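Local coordinates for protein COG3291: FOG: PKD repeat (PDB 1WMX) that probably binds cellulose chains as the family 30 carbohydrate-binding module of CelJ, a larger multidomain protein that is probably a cellulase, at residues B[76-81]-B[153-158]. Numbering follows the deposited sequence.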
loop_
_atom_site.group_PDB
_atom_site.type_symbol
_atom_site.label_atom_id
_atom_site.label_comp_id
_atom_site.label_asym_id
_atom_site.label_seq_id
_atom_site.Cartn_x
_atom_site.Cartn_y
_atom_site.Cartn_z
ATOM N N HIS B 76 -15.998 6.249 -2.187
ATOM C CA HIS B 76 -16.877 7.226 -1.554
ATOM C C HIS B 76 -16.227 8.594 -1.617
ATOM O O HIS B 76 -15.053 8.755 -1.291
ATOM C CB HIS B 76 -17.169 6.866 -0.099
ATOM C CG HIS B 76 -18.255 7.695 0.509
ATOM N ND1 HIS B 76 -19.518 7.782 -0.046
ATOM C CD2 HIS B 76 -18.272 8.495 1.600
ATOM C CE1 HIS B 76 -20.261 8.597 0.685
ATOM N NE2 HIS B 76 -19.530 9.041 1.685
ATOM N N ASP B 77 -17.014 9.569 -2.046
ATOM C CA ASP B 77 -16.571 10.952 -2.194
ATOM C C ASP B 77 -16.423 11.645 -0.836
ATOM O O ASP B 77 -17.419 11.993 -0.207
ATOM C CB ASP B 77 -17.588 11.740 -3.038
ATOM C CG ASP B 77 -16.968 12.937 -3.759
ATOM O OD1 ASP B 77 -15.954 13.541 -3.250
ATOM O OD2 ASP B 77 -17.464 13.342 -4.876
ATOM N N LEU B 78 -15.189 11.867 -0.405
ATOM C CA LEU B 78 -14.927 12.518 0.891
ATOM C C LEU B 78 -14.183 13.863 0.722
ATOM O O LEU B 78 -13.778 14.493 1.701
ATOM C CB LEU B 78 -14.004 11.658 1.775
ATOM C CG LEU B 78 -14.631 10.410 2.397
ATOM C CD1 LEU B 78 -13.619 9.652 3.269
ATOM C CD2 LEU B 78 -15.832 10.712 3.300
ATOM N N SER B 79 -14.008 14.291 -0.517
ATOM C CA SER B 79 -13.261 15.541 -0.822
ATOM C C SER B 79 -13.787 16.736 -0.031
ATOM O O SER B 79 -13.019 17.587 0.458
ATOM C CB SER B 79 -13.356 15.895 -2.314
ATOM O OG SER B 79 -14.704 16.133 -2.690
ATOM N N GLN B 80 -15.077 16.808 0.101
ATOM C CA GLN B 80 -15.677 17.931 0.807
ATOM C C GLN B 80 -15.594 17.786 2.350
ATOM O O GLN B 80 -16.076 18.633 3.089
ATOM C CB GLN B 80 -17.166 18.116 0.466
ATOM N N TYR B 81 -14.989 16.714 2.865
ATOM C CA TYR B 81 -14.845 16.554 4.349
ATOM C C TYR B 81 -13.412 16.923 4.770
ATOM O O TYR B 81 -13.092 17.011 5.963
ATOM C CB TYR B 81 -15.101 15.120 4.811
ATOM C CG TYR B 81 -16.559 14.666 4.711
ATOM C CD1 TYR B 81 -17.157 14.517 3.459
ATOM C CD2 TYR B 81 -17.291 14.394 5.876
ATOM C CE1 TYR B 81 -18.483 14.077 3.365
ATOM C CE2 TYR B 81 -18.615 13.950 5.782
ATOM C CZ TYR B 81 -19.210 13.786 4.526
ATOM O OH TYR B 81 -20.489 13.336 4.432
ATOM N N SER B 153 -11.626 11.834 -3.344
ATOM C CA SER B 153 -12.956 11.687 -3.917
ATOM C C SER B 153 -13.229 10.210 -4.228
ATOM O O SER B 153 -14.345 9.850 -4.603
ATOM C CB SER B 153 -13.081 12.500 -5.212
ATOM O OG SER B 153 -12.330 11.893 -6.259
ATOM N N SER B 154 -12.212 9.360 -4.080
ATOM C CA SER B 154 -12.354 7.926 -4.378
ATOM C C SER B 154 -11.911 6.989 -3.253
ATOM O O SER B 154 -11.267 5.973 -3.511
ATOM C CB SER B 154 -11.556 7.571 -5.629
ATOM O OG SER B 154 -11.872 8.428 -6.707
ATOM N N VAL B 155 -12.276 7.318 -2.020
ATOM C CA VAL B 155 -11.893 6.530 -0.854
ATOM C C VAL B 155 -12.726 5.264 -0.658
ATOM O O VAL B 155 -13.965 5.302 -0.729
ATOM C CB VAL B 155 -11.994 7.382 0.432
ATOM C CG1 VAL B 155 -11.573 6.559 1.644
ATOM C CG2 VAL B 155 -11.141 8.639 0.289
ATOM N N THR B 156 -12.046 4.147 -0.393
ATOM C CA THR B 156 -12.758 2.886 -0.174
ATOM C C THR B 156 -12.722 2.389 1.256
ATOM O O THR B 156 -13.728 1.920 1.764
ATOM C CB THR B 156 -12.203 1.719 -1.044
ATOM O OG1 THR B 156 -10.819 1.505 -0.733
ATOM C CG2 THR B 156 -12.382 2.012 -2.521
ATOM N N CYS B 157 -11.522 2.580 1.910
ATOM C CA CYS B 157 -11.449 1.991 3.239
ATOM C C CYS B 157 -10.591 2.789 4.178
ATOM O O CYS B 157 -9.816 3.653 3.793
ATOM C CB CYS B 157 -10.783 0.588 3.240
ATOM S SG CYS B 157 -11.381 -0.568 1.920
ATOM N N LEU B 158 -10.857 2.517 5.288
ATOM C CA LEU B 158 -10.076 2.914 6.443
ATOM C C LEU B 158 -9.118 1.785 6.671
ATOM O O LEU B 158 -9.446 0.621 6.338
ATOM C CB LEU B 158 -11.042 3.165 7.601
ATOM C CG LEU B 158 -10.406 3.090 8.983
ATOM C CD1 LEU B 158 -9.425 4.231 9.263
ATOM C CD2 LEU B 158 -11.445 3.150 10.107
HETATM O O HOH W 1 -16.341 10.779 -6.836
#
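His76 and Val155 exchange two backbone hydrogen bonds, His76 N to Val155 O at 2.7 Å and Val155 N to His76 O at 3.2 Å. Both are bent, with N-H...O angles of 132° and 140°, and they form a single antiparallel hydrogen-bonded pair. One residue on, Asp77 CA makes a bent CA-H...O contact with Ser153 O, which also accepts a bond from a water 3.1 Å away; that water reaches Asp77 OD2 weakly. Asp77 CG stands anti to its backbone N (chi1 -154°), and OD1 lies 3.6 Å from Ser153 CB. The same OD1 takes the Ser79 OG hydroxyl on its syn side at 2.9 Å and, weakly, Ser79 N, which helps to hold the carboxylate's rotation. Ser153 OG and Ser154 OG bond instead to the two carboxylate oxygens of Asp151. Deeper in, Leu78 and Val155 cross at about a right angle: Leu78 CD1 touches CB, CG1 and CG2 of Val155, each at 4.0 Å, while CD2 lies over one face of the Tyr81 ring, offset toward its rim, and Val11 also packs on Leu78. The loop between strands 64-69 and 86-93 thus pairs briefly with the start of the central strand 155-161 in a five-stranded antiparallel sheet of this beta-sandwich module.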